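Local structure of putative adhesin (Komagataella phaffii, 5FX8) at residues C[150-155]-C[167-172]; C[281-286]-C[294-299]. The protein is a putative cell-wall adhesion protein that may take part in cell-cell interaction, the chain here being its N-terminal part with two cohesin-like domains. All blocks are in the same frame, centred on the assembly; numbering follows the deposited sequence.

How the contacts relate
Contacts 1 and 2 are edge hairpins of the second cohesin-like domain, each in a different one of its two five-stranded antiparallel sheets. Contact 1 (150-155 with 167-172) is largely buried, while contact 2 (281-286 with 294-299) is a surface contact with one face turned to the other sheet. Their centres lie about 10 Å apart, and they meet where Pro152 CD packs on Phe297 CZ at 3.7 Å. Contact 1 is short in backbone bonds and rich in proline, with a buried aspartate paired to arginines. Contact 2 has twice as many backbone bonds and divides into a mixed outer face and a mainly apolar inner one.

Contact 1. Residues C[150-155]-C[167-172]; sequences SQPIKL and VDIPGA
The carboxylate of Asp168 and the backbone carbonyl of Gln151 are the flat groups of this contact, met by aliphatic carbon of the opposite strand. Pro170 CD and CG lie over one face of the Gln151-Pro152 peptide, with CD 3.3 Å from Gln151 O; CG also nears Gln151 N, which belongs to the preceding peptide. Asp168 OD2 has Ile153 CD1 at 4.2 Å and, a little farther off, Leu155 CD1; the carboxylate carbon CG is set beside the backbone N of Asp168 (chi1 -78°). Asp168 CB meets Ile153 CG1 at 3.7 Å, the two side chains crossing at a slant.

Ile153 and Asp168 form an antiparallel hydrogen-bonded pair. Ile153 N donates to Asp168 O over 3.1 Å, and Asp168 N returns a bond to Ile153 O over 3.0 Å. Each oxygen also takes a CA-H...O contact, from Pro152 CA and Val167 CA respectively. Pro152 CB touches Ile169 CD1 at 3.9 Å.

Pro152, Val167 and Ile169 reach strand 275-286 of the facing sheet, while Lys154 NZ bonds to Glu301 O and Asn278 OD1. Asp168 OD2 forms salt bridges with Arg262 and Arg149. Arg262 adds its bridge to the backbone bonds that already join strand 162-170 to strand 260-268, and Arg149 comes from just before the hairpin. Two arginines on one buried carboxylate would be expected to stabilise its negative charge, while the face of Val167 meets the second sheet by apolar packing.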
loop_
_atom_site.group_PDB
_atom_site.type_symbol
_atom_site.label_atom_id
_atom_site.label_comp_id
_atom_site.label_asym_id
_atom_site.label_seq_id
_atom_site.Cartn_x
_atom_site.Cartn_y
_atom_site.Cartn_z
ATOM N N SER C 150 -7.048 -20.845 -36.004
ATOM C CA SER C 150 -7.613 -19.502 -35.964
ATOM C C SER C 150 -8.984 -19.462 -35.318
ATOM O O SER C 150 -9.596 -18.397 -35.265
ATOM C CB SER C 150 -7.724 -18.926 -37.377
ATOM O OG SER C 150 -8.924 -19.382 -38.000
ATOM N N GLN C 151 -9.489 -20.586 -34.861
ATOM C CA GLN C 151 -10.777 -20.641 -34.211
ATOM C C GLN C 151 -10.865 -21.985 -33.516
ATOM O O GLN C 151 -10.011 -22.842 -33.743
ATOM C CB GLN C 151 -11.896 -20.457 -35.226
ATOM C CG GLN C 151 -11.832 -21.426 -36.364
ATOM C CD GLN C 151 -13.026 -21.312 -37.270
ATOM O OE1 GLN C 151 -14.070 -20.836 -36.851
ATOM N NE2 GLN C 151 -12.881 -21.742 -38.522
ATOM N N PRO C 152 -11.841 -22.203 -32.649
ATOM C CA PRO C 152 -12.002 -23.535 -32.064
ATOM C C PRO C 152 -12.321 -24.568 -33.131
ATOM O O PRO C 152 -13.184 -24.357 -33.981
ATOM C CB PRO C 152 -13.173 -23.350 -31.101
ATOM C CG PRO C 152 -13.184 -21.905 -30.821
ATOM C CD PRO C 152 -12.783 -21.242 -32.068
ATOM N N ILE C 153 -11.622 -25.695 -33.071
ATOM C CA ILE C 153 -11.888 -26.823 -33.940
ATOM C C ILE C 153 -12.274 -28.029 -33.089
ATOM O O ILE C 153 -12.129 -28.024 -31.873
ATOM C CB ILE C 153 -10.700 -27.150 -34.852
ATOM C CG1 ILE C 153 -9.490 -27.547 -34.026
ATOM C CG2 ILE C 153 -10.393 -25.970 -35.725
ATOM C CD1 ILE C 153 -8.340 -27.963 -34.865
ATOM N N LYS C 154 -12.790 -29.066 -33.758
ATOM C CA LYS C 154 -13.209 -30.322 -33.154
ATOM C C LYS C 154 -12.570 -31.471 -33.929
ATOM O O LYS C 154 -12.501 -31.420 -35.154
ATOM C CB LYS C 154 -14.730 -30.431 -33.177
ATOM C CG LYS C 154 -15.268 -31.262 -32.053
ATOM C CD LYS C 154 -16.239 -32.281 -32.515
ATOM C CE LYS C 154 -17.421 -31.636 -33.115
ATOM N NZ LYS C 154 -18.390 -32.678 -33.502
ATOM N N LEU C 155 -12.084 -32.500 -33.233
ATOM C CA LEU C 155 -11.438 -33.651 -33.868
ATOM C C LEU C 155 -11.999 -34.959 -33.313
ATOM O O LEU C 155 -12.322 -35.035 -32.128
ATOM C CB LEU C 155 -9.913 -33.608 -33.669
ATOM C CG LEU C 155 -9.190 -32.355 -34.189
ATOM C CD1 LEU C 155 -7.711 -32.411 -33.901
ATOM C CD2 LEU C 155 -9.403 -32.143 -35.664
ATOM N N VAL C 167 -11.447 -30.926 -28.514
ATOM C CA VAL C 167 -11.844 -29.557 -28.802
ATOM C C VAL C 167 -10.620 -28.689 -28.553
ATOM O O VAL C 167 -10.141 -28.589 -27.417
ATOM C CB VAL C 167 -13.030 -29.107 -27.942
ATOM C CG1 VAL C 167 -13.441 -27.717 -28.325
ATOM C CG2 VAL C 167 -14.202 -30.066 -28.098
ATOM N N ASP C 168 -10.088 -28.091 -29.609
ATOM C CA ASP C 168 -8.912 -27.241 -29.516
ATOM C C ASP C 168 -9.327 -25.780 -29.505
ATOM O O ASP C 168 -10.102 -25.348 -30.359
ATOM C CB ASP C 168 -7.962 -27.498 -30.678
ATOM C CG ASP C 168 -7.156 -28.755 -30.495
ATOM O OD1 ASP C 168 -7.358 -29.433 -29.474
ATOM O OD2 ASP C 168 -6.317 -29.070 -31.363
ATOM N N ILE C 169 -8.806 -25.025 -28.544
ATOM C CA ILE C 169 -9.020 -23.587 -28.456
ATOM C C ILE C 169 -7.684 -22.900 -28.716
ATOM O O ILE C 169 -6.749 -23.048 -27.920
ATOM C CB ILE C 169 -9.576 -23.168 -27.093
ATOM C CG1 ILE C 169 -10.743 -24.064 -26.669
ATOM C CG2 ILE C 169 -9.914 -21.694 -27.151
ATOM C CD1 ILE C 169 -11.991 -23.827 -27.408
ATOM N N PRO C 170 -7.545 -22.144 -29.798
ATOM C CA PRO C 170 -6.272 -21.468 -30.068
ATOM C C PRO C 170 -6.179 -20.135 -29.333
ATOM O O PRO C 170 -7.075 -19.292 -29.420
ATOM C CB PRO C 170 -6.300 -21.269 -31.585
ATOM C CG PRO C 170 -7.712 -21.175 -31.907
ATOM C CD PRO C 170 -8.469 -22.032 -30.927
ATOM N N GLY C 171 -5.083 -19.954 -28.598
ATOM C CA GLY C 171 -4.798 -18.670 -27.995
ATOM C C GLY C 171 -4.531 -17.581 -29.002
ATOM O O GLY C 171 -4.742 -16.409 -28.698
ATOM N N ALA C 172 -4.104 -17.936 -30.190
ATOM C CA ALA C 172 -3.928 -16.967 -31.248
ATOM C C ALA C 172 -5.235 -16.367 -31.744
ATOM O O ALA C 172 -5.235 -15.725 -32.785
ATOM C CB ALA C 172 -3.182 -17.621 -32.403
#

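Contact 2. Residues C[281-286]-C[294-299]; sequences NVDLTT and LTSFVL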
loop_
_atom_site.group_PDB
_atom_site.type_symbol
_atom_site.label_atom_id
_atom_site.label_comp_id
_atom_site.label_asym_id
_atom_site.label_seq_id
_atom_site.Cartn_x
_atom_site.Cartn_y
_atom_site.Cartn_z
ATOM N N ASN C 281 -20.766 -26.575 -28.802
ATOM C CA ASN C 281 -20.848 -25.123 -28.799
ATOM C C ASN C 281 -19.700 -24.569 -27.970
ATOM O O ASN C 281 -19.485 -24.999 -26.839
ATOM C CB ASN C 281 -22.185 -24.675 -28.230
ATOM C CG ASN C 281 -23.339 -25.398 -28.854
ATOM O OD1 ASN C 281 -23.677 -26.517 -28.464
ATOM N ND2 ASN C 281 -23.958 -24.767 -29.838
ATOM N N VAL C 282 -18.955 -23.636 -28.536
ATOM C CA VAL C 282 -17.832 -23.006 -27.856
ATOM C C VAL C 282 -18.061 -21.508 -27.882
ATOM O O VAL C 282 -18.197 -20.922 -28.959
ATOM C CB VAL C 282 -16.494 -23.364 -28.514
ATOM C CG1 VAL C 282 -15.385 -22.545 -27.908
ATOM C CG2 VAL C 282 -16.221 -24.828 -28.339
ATOM N N ASP C 283 -18.128 -20.890 -26.710
ATOM C CA ASP C 283 -18.273 -19.444 -26.600
ATOM C C ASP C 283 -16.996 -18.872 -26.011
ATOM O O ASP C 283 -16.569 -19.295 -24.936
ATOM C CB ASP C 283 -19.473 -19.085 -25.734
ATOM C CG ASP C 283 -20.752 -19.639 -26.284
ATOM O OD1 ASP C 283 -21.007 -20.855 -26.109
ATOM O OD2 ASP C 283 -21.496 -18.861 -26.906
ATOM N N LEU C 284 -16.374 -17.947 -26.720
ATOM C CA LEU C 284 -15.130 -17.348 -26.274
ATOM C C LEU C 284 -15.405 -15.933 -25.808
ATOM O O LEU C 284 -16.091 -15.174 -26.494
ATOM C CB LEU C 284 -14.091 -17.325 -27.390
ATOM C CG LEU C 284 -13.634 -18.644 -27.974
ATOM C CD1 LEU C 284 -12.627 -18.328 -28.998
ATOM C CD2 LEU C 284 -13.013 -19.497 -26.922
ATOM N N THR C 285 -14.886 -15.587 -24.643
ATOM C CA THR C 285 -14.921 -14.215 -24.172
ATOM C C THR C 285 -13.546 -13.601 -24.365
ATOM O O THR C 285 -12.532 -14.180 -23.969
ATOM C CB THR C 285 -15.335 -14.145 -22.714
ATOM O OG1 THR C 285 -16.703 -14.531 -22.604
ATOM C CG2 THR C 285 -15.155 -12.742 -22.197
ATOM N N THR C 286 -13.522 -12.433 -24.988
ATOM C CA THR C 286 -12.268 -11.798 -25.356
ATOM C C THR C 286 -12.351 -10.314 -25.005
ATOM O O THR C 286 -13.328 -9.651 -25.344
ATOM C CB THR C 286 -11.973 -12.043 -26.837
ATOM O OG1 THR C 286 -13.182 -11.942 -27.585
ATOM C CG2 THR C 286 -11.423 -13.431 -27.017
ATOM N N LEU C 294 -18.039 -11.452 -27.036
ATOM C CA LEU C 294 -18.481 -12.834 -26.940
ATOM C C LEU C 294 -18.660 -13.373 -28.353
ATOM O O LEU C 294 -19.552 -12.928 -29.076
ATOM C CB LEU C 294 -19.773 -12.914 -26.136
ATOM C CG LEU C 294 -20.416 -14.258 -25.816
ATOM C CD1 LEU C 294 -21.352 -14.693 -26.922
ATOM C CD2 LEU C 294 -19.341 -15.297 -25.579
ATOM N N THR C 295 -17.822 -14.339 -28.737
ATOM C CA THR C 295 -17.891 -15.006 -30.034
ATOM C C THR C 295 -18.268 -16.477 -29.863
ATOM O O THR C 295 -17.565 -17.220 -29.170
ATOM C CB THR C 295 -16.561 -14.911 -30.769
ATOM O OG1 THR C 295 -16.085 -13.566 -30.754
ATOM C CG2 THR C 295 -16.763 -15.286 -32.180
ATOM N N SER C 296 -19.353 -16.900 -30.525
ATOM C CA SER C 296 -19.877 -18.259 -30.454
ATOM C C SER C 296 -19.515 -19.072 -31.690
ATOM O O SER C 296 -19.423 -18.543 -32.799
ATOM C CB SER C 296 -21.388 -18.249 -30.299
ATOM O OG SER C 296 -21.732 -17.728 -29.038
ATOM N N PHE C 297 -19.310 -20.374 -31.485
ATOM C CA PHE C 297 -18.975 -21.302 -32.556
ATOM C C PHE C 297 -19.787 -22.572 -32.374
ATOM O O PHE C 297 -20.068 -22.994 -31.254
ATOM C CB PHE C 297 -17.480 -21.674 -32.579
ATOM C CG PHE C 297 -16.560 -20.511 -32.730
ATOM C CD1 PHE C 297 -16.250 -19.713 -31.648
ATOM C CD2 PHE C 297 -15.980 -20.232 -33.945
ATOM C CE1 PHE C 297 -15.412 -18.648 -31.781
ATOM C CE2 PHE C 297 -15.126 -19.170 -34.087
ATOM C CZ PHE C 297 -14.843 -18.371 -33.001
ATOM N N VAL C 298 -20.158 -23.182 -33.491
ATOM C CA VAL C 298 -20.865 -24.453 -33.501
ATOM C C VAL C 298 -20.039 -25.445 -34.303
ATOM O O VAL C 298 -19.595 -25.141 -35.417
ATOM C CB VAL C 298 -22.280 -24.304 -34.079
ATOM C CG1 VAL C 298 -23.073 -25.563 -33.856
ATOM C CG2 VAL C 298 -22.964 -23.149 -33.416
ATOM N N LEU C 299 -19.815 -26.622 -33.728
ATOM C CA LEU C 299 -18.995 -27.665 -34.340
ATOM C C LEU C 299 -19.811 -28.957 -34.344
ATOM O O LEU C 299 -19.843 -29.693 -33.355
ATOM C CB LEU C 299 -17.677 -27.820 -33.586
ATOM C CG LEU C 299 -16.958 -26.533 -33.179
ATOM C CD1 LEU C 299 -15.872 -26.842 -32.197
ATOM C CD2 LEU C 299 -16.363 -25.846 -34.352
#
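Val282 and Phe297 exchange a pair of backbone hydrogen bonds, and Leu284 and Thr295 exchange another, which sets the register of this antiparallel hairpin. Leu284 N reaches Thr295 O over 2.8 Å in an almost straight bond (176°), whereas the one from Phe297 N to Val282 O is more bent, at 137°. Between and beyond these pairs, at the non-hydrogen-bonded positions, CA-H groups of Asn281, Asp283, Leu294 and Ser296 point at the same carbonyl oxygens; Leu294 CA, for instance, is 3.4 Å from Leu284 O.

Among the polar side chains, Asp283 and Ser296 are neighbours on the outer face. Ser296 OG is modelled as donor to Asp283 OD2, but the distance is too short to be reliable and the bond's detail is doubtful. A carbonyl meets a ring on the other face: Val282 O sits in the plane of the Phe297 ring at its edge, 3.5 Å from CD1.

Packing contacts occur on both faces. On the outer one, Leu294 CG stands anti to its backbone N (chi1 -177°), and the CD2 it carries packs against Asp283 CB at 3.8 Å and Thr285 OG1 at 4.0 Å; Asn281 lies alongside Val298. On the other face apolar side chains meet: Leu284 CD1 comes obliquely to Phe297 CE1 at 4.0 Å, and Val282 CG2 approaches Leu299 CD1 at 4.4 Å. Beneath, Val282 and Leu284 touch Ile169 of strand 162-170, and Leu284 also meets Phe173.

The chemistry thus differs from face to face: Val282 and Leu284 close the hydrophobic interior between the two sheets of the sandwich, while Asp283 and Ser296 lie on a mixed outer face, and the four backbone bonds join the outermost strand 294-304 to its neighbour.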